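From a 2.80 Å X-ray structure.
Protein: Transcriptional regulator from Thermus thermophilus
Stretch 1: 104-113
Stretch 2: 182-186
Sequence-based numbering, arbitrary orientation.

Stretch 1, residues 104-113: LAGAYLARFP
Stretch 2 182-186: LNVFA

Residues 104-109 are the last part of a helix that begins earlier in the chain. Phi/psi values average about -65/-41, with psi between -27 and -54. Leu109 N hydrogen-bonds to Ala105 O at 2.9 Å, and Ala110 N to Gly106 O at 2.9 Å. A type I beta turn then runs from Leu109 to Phe112, with Ala110 at -63/-1 and Arg111 at -105/11. A hydrogen bond from Phe112 N to Leu109 O at 3.1 Å closes it. Phe112 (-122/154), the last residue of the turn, and Pro113 (-72/158) are extended.

Residues 182-185 form a strand, with phi/psi of -149/152 at Leu182, -110/140 at Asn183, -129/131 at Val184 and -107/98 at Phe185. Ala186, at -57/-42, lies beyond it. The helix and strand are nearly antiparallel: their directions differ by 174°, and their axes approach to 9.9 Å. Three CA-CA pairs set the register: Ala105 with Phe185 at 7.4 Å, Leu109 with Asn183 at 6.8 Å, and Pro113 with Leu182 at 7.1 Å. The spacing of four residues between Ala105 and Leu109 brings both to the same side of the helix. On the strand, Asn183 and Phe185 point toward the helix stretch, while Leu182 and Val184 point away. The contact buries 303 Å², both sides summed.

Phe185 has chi1 t (177°) and chi2 32°. Its ring offers one face to Ala105. Ala105 CB lies 3.9 Å from the Phe185 ring centroid, 17° off the ring normal, which is CH-pi geometry. The closest atoms are Ala105 CB and Phe185 CZ, at 3.8 Å. The methyl group sits over the face, a little off the centre of the ring.

Leu109 lies between rotamer wells in chi1 (-110°), with chi2 p (36°). Leu109 CD2 is 3.9 Å from Phe185 CB, an apolar contact. Leu109 CG is 4.0 Å from Asn183 CB, so the aliphatic start of the asparagine side chain also packs against the leucine.

Asn183 has chi1 m (-51°) and chi2 -67°. It makes the one hydrogen bond across the stretches: Asn183 ND2 donates to Pro113 O at 3.0 Å, with an N-H...O angle of 141°. The amide thus ties the strand to the backbone just after the turn. The same side chain also touches Phe112: Asn183 OD1 is 3.5 Å from Phe112 CB. Phe112 has chi1 m (-58°) and chi2 73°; its CB points toward the strand, but its ring leads away. Pro113 takes part through its carbonyl, while its own CB points away.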

ATOM      1  N   LEU A 104     -15.901  10.057  20.674  1.00 37.36           N
ATOM      2  CA  LEU A 104     -16.569  11.152  19.990  1.00 37.13           C
ATOM      3  C   LEU A 104     -17.380  10.553  18.839  1.00 36.83           C
ATOM      4  O   LEU A 104     -18.490  10.999  18.545  1.00 38.17           O
ATOM      5  CB  LEU A 104     -15.545  12.161  19.467  1.00 36.90           C
ATOM      6  CG  LEU A 104     -14.715  12.920  20.514  1.00 36.44           C
ATOM      7  CD1 LEU A 104     -13.643  13.762  19.828  1.00 35.28           C
ATOM      8  CD2 LEU A 104     -15.623  13.792  21.348  1.00 34.11           C
ATOM      9  N   ALA A 105     -16.828   9.517  18.215  1.00 35.50           N
ATOM     10  CA  ALA A 105     -17.486   8.831  17.109  1.00 33.92           C
ATOM     11  C   ALA A 105     -18.702   8.029  17.574  1.00 33.21           C
ATOM     12  O   ALA A 105     -19.781   8.115  16.982  1.00 30.88           O
ATOM     13  CB  ALA A 105     -16.498   7.904  16.414  1.00 33.68           C
ATOM     14  N   GLY A 106     -18.519   7.239  18.625  1.00 33.26           N
ATOM     15  CA  GLY A 106     -19.612   6.432  19.141  1.00 34.46           C
ATOM     16  C   GLY A 106     -20.797   7.260  19.615  1.00 35.30           C
ATOM     17  O   GLY A 106     -21.936   7.035  19.187  1.00 35.94           O
ATOM     18  N   ALA A 107     -20.525   8.215  20.502  1.00 33.81           N
ATOM     19  CA  ALA A 107     -21.555   9.090  21.045  1.00 33.27           C
ATOM     20  C   ALA A 107     -22.238   9.881  19.948  1.00 34.48           C
ATOM     21  O   ALA A 107     -23.394  10.266  20.082  1.00 35.84           O
ATOM     22  CB  ALA A 107     -20.948  10.042  22.059  1.00 30.82           C
ATOM     23  N   TYR A 108     -21.523  10.123  18.856  1.00 35.85           N
ATOM     24  CA  TYR A 108     -22.083  10.888  17.756  1.00 36.85           C
ATOM     25  C   TYR A 108     -23.023  10.061  16.893  1.00 37.66           C
ATOM     26  O   TYR A 108     -24.156  10.473  16.630  1.00 37.90           O
ATOM     27  CB  TYR A 108     -20.966  11.465  16.881  1.00 37.21           C
ATOM     28  CG  TYR A 108     -21.494  12.255  15.704  1.00 39.48           C
ATOM     29  CD1 TYR A 108     -22.214  13.432  15.905  1.00 40.76           C
ATOM     30  CD2 TYR A 108     -21.276  11.829  14.389  1.00 39.41           C
ATOM     31  CE1 TYR A 108     -22.705  14.172  14.831  1.00 42.98           C
ATOM     32  CE2 TYR A 108     -21.758  12.560  13.300  1.00 40.50           C
ATOM     33  CZ  TYR A 108     -22.475  13.735  13.531  1.00 43.44           C
ATOM     34  OH  TYR A 108     -22.966  14.477  12.484  1.00 43.14           O
ATOM     35  N   LEU A 109     -22.541   8.904  16.443  1.00 38.70           N
ATOM     36  CA  LEU A 109     -23.320   8.007  15.598  1.00 38.65           C
ATOM     37  C   LEU A 109     -24.521   7.475  16.359  1.00 39.62           C
ATOM     38  O   LEU A 109     -25.553   7.150  15.771  1.00 40.47           O
ATOM     39  CB  LEU A 109     -22.445   6.848  15.136  1.00 39.57           C
ATOM     40  CG  LEU A 109     -22.046   6.803  13.661  1.00 39.61           C
ATOM     41  CD1 LEU A 109     -21.822   8.196  13.128  1.00 38.62           C
ATOM     42  CD2 LEU A 109     -20.798   5.947  13.517  1.00 39.06           C
ATOM     43  N   ALA A 110     -24.373   7.397  17.676  1.00 39.34           N
ATOM     44  CA  ALA A 110     -25.432   6.927  18.551  1.00 39.28           C
ATOM     45  C   ALA A 110     -26.654   7.840  18.503  1.00 40.79           C
ATOM     46  O   ALA A 110     -27.652   7.580  19.162  1.00 43.40           O
ATOM     47  CB  ALA A 110     -24.911   6.849  19.966  1.00 36.20           C
ATOM     48  N   ARG A 111     -26.590   8.904  17.718  1.00 41.37           N
ATOM     49  CA  ARG A 111     -27.702   9.836  17.649  1.00 41.99           C
ATOM     50  C   ARG A 111     -28.494   9.688  16.360  1.00 42.95           C
ATOM     51  O   ARG A 111     -29.340  10.526  16.049  1.00 43.05           O
ATOM     52  CB  ARG A 111     -27.173  11.263  17.765  1.00 43.68           C
ATOM     53  CG  ARG A 111     -26.195  11.475  18.917  1.00 46.92           C
ATOM     54  CD  ARG A 111     -25.589  12.862  18.867  1.00 50.18           C
ATOM     55  NE  ARG A 111     -26.632  13.877  18.932  1.00 55.52           N
ATOM     56  CZ  ARG A 111     -26.492  15.129  18.515  1.00 57.15           C
ATOM     57  NH1 ARG A 111     -25.342  15.534  17.996  1.00 56.89           N
ATOM     58  NH2 ARG A 111     -27.514  15.972  18.608  1.00 59.07           N
ATOM     59  N   PHE A 112     -28.225   8.616  15.619  1.00 44.05           N
ATOM     60  CA  PHE A 112     -28.901   8.376  14.344  1.00 42.99           C
ATOM     61  C   PHE A 112     -29.661   7.057  14.242  1.00 42.68           C
ATOM     62  O   PHE A 112     -29.349   6.083  14.922  1.00 41.15           O
ATOM     63  CB  PHE A 112     -27.892   8.421  13.189  1.00 43.18           C
ATOM     64  CG  PHE A 112     -27.135   9.705  13.090  1.00 42.68           C
ATOM     65  CD1 PHE A 112     -26.134  10.012  14.009  1.00 43.50           C
ATOM     66  CD2 PHE A 112     -27.420  10.608  12.076  1.00 40.99           C
ATOM     67  CE1 PHE A 112     -25.425  11.206  13.917  1.00 43.99           C
ATOM     68  CE2 PHE A 112     -26.723  11.801  11.969  1.00 42.52           C
ATOM     69  CZ  PHE A 112     -25.718  12.104  12.894  1.00 43.40           C
ATOM     70  N   PRO A 113     -30.680   7.020  13.377  1.00 43.76           N
ATOM     71  CA  PRO A 113     -31.512   5.836  13.141  1.00 44.13           C
ATOM     72  C   PRO A 113     -30.731   4.760  12.364  1.00 44.89           C
ATOM     73  O   PRO A 113     -29.747   5.068  11.683  1.00 45.24           O
ATOM     74  CB  PRO A 113     -32.675   6.392  12.321  1.00 43.56           C
ATOM     75  CG  PRO A 113     -32.747   7.822  12.752  1.00 42.28           C
ATOM     76  CD  PRO A 113     -31.311   8.222  12.804  1.00 42.90           C
ATOM     77  N   LEU A 182     -28.349   3.254   7.514  1.00 43.30           N
ATOM     78  CA  LEU A 182     -27.394   2.598   8.377  1.00 43.57           C
ATOM     79  C   LEU A 182     -26.178   3.501   8.552  1.00 42.52           C
ATOM     80  O   LEU A 182     -25.850   4.321   7.688  1.00 39.21           O
ATOM     81  CB  LEU A 182     -26.988   1.223   7.834  1.00 45.28           C
ATOM     82  CG  LEU A 182     -26.223   1.110   6.522  1.00 46.01           C
ATOM     83  CD1 LEU A 182     -25.651  -0.280   6.391  1.00 47.58           C
ATOM     84  CD2 LEU A 182     -27.157   1.415   5.374  1.00 49.97           C
ATOM     85  N   ASN A 183     -25.523   3.347   9.694  1.00 41.95           N
ATOM     86  CA  ASN A 183     -24.375   4.154  10.034  1.00 41.21           C
ATOM     87  C   ASN A 183     -23.105   3.350   9.997  1.00 39.62           C
ATOM     88  O   ASN A 183     -23.075   2.203  10.438  1.00 39.17           O
ATOM     89  CB  ASN A 183     -24.588   4.743  11.417  1.00 43.16           C
ATOM     90  CG  ASN A 183     -25.922   5.430  11.535  1.00 43.53           C
ATOM     91  OD1 ASN A 183     -26.158   6.454  10.892  1.00 44.18           O
ATOM     92  ND2 ASN A 183     -26.815   4.862  12.337  1.00 43.38           N
ATOM     93  N   VAL A 184     -22.056   3.977   9.472  1.00 38.02           N
ATOM     94  CA  VAL A 184     -20.756   3.344   9.348  1.00 36.96           C
ATOM     95  C   VAL A 184     -19.624   4.199   9.917  1.00 36.81           C
ATOM     96  O   VAL A 184     -19.519   5.390   9.624  1.00 36.34           O
ATOM     97  CB  VAL A 184     -20.419   3.047   7.861  1.00 36.46           C
ATOM     98  CG1 VAL A 184     -19.033   2.407   7.758  1.00 35.25           C
ATOM     99  CG2 VAL A 184     -21.484   2.146   7.242  1.00 35.41           C
ATOM    100  N   PHE A 185     -18.793   3.579  10.745  1.00 35.97           N
ATOM    101  CA  PHE A 185     -17.632   4.249  11.300  1.00 35.68           C
ATOM    102  C   PHE A 185     -16.466   3.626  10.540  1.00 36.04           C
ATOM    103  O   PHE A 185     -16.011   2.536  10.876  1.00 35.40           O
ATOM    104  CB  PHE A 185     -17.485   3.978  12.803  1.00 35.56           C
ATOM    105  CG  PHE A 185     -16.253   4.598  13.410  1.00 34.71           C
ATOM    106  CD1 PHE A 185     -15.743   5.801  12.912  1.00 36.14           C
ATOM    107  CD2 PHE A 185     -15.612   4.000  14.479  1.00 34.74           C
ATOM    108  CE1 PHE A 185     -14.612   6.397  13.467  1.00 34.41           C
ATOM    109  CE2 PHE A 185     -14.475   4.586  15.051  1.00 36.72           C
ATOM    110  CZ  PHE A 185     -13.975   5.788  14.540  1.00 36.83           C
ATOM    111  N   ALA A 186     -16.001   4.322   9.504  1.00 36.29           N
ATOM    112  CA  ALA A 186     -14.906   3.840   8.665  1.00 35.80           C
ATOM    113  C   ALA A 186     -13.644   3.543   9.438  1.00 35.77           C
ATOM    114  O   ALA A 186     -12.986   2.539   9.181  1.00 37.73           O
ATOM    115  CB  ALA A 186     -14.604   4.836   7.568  1.00 36.44           C
TER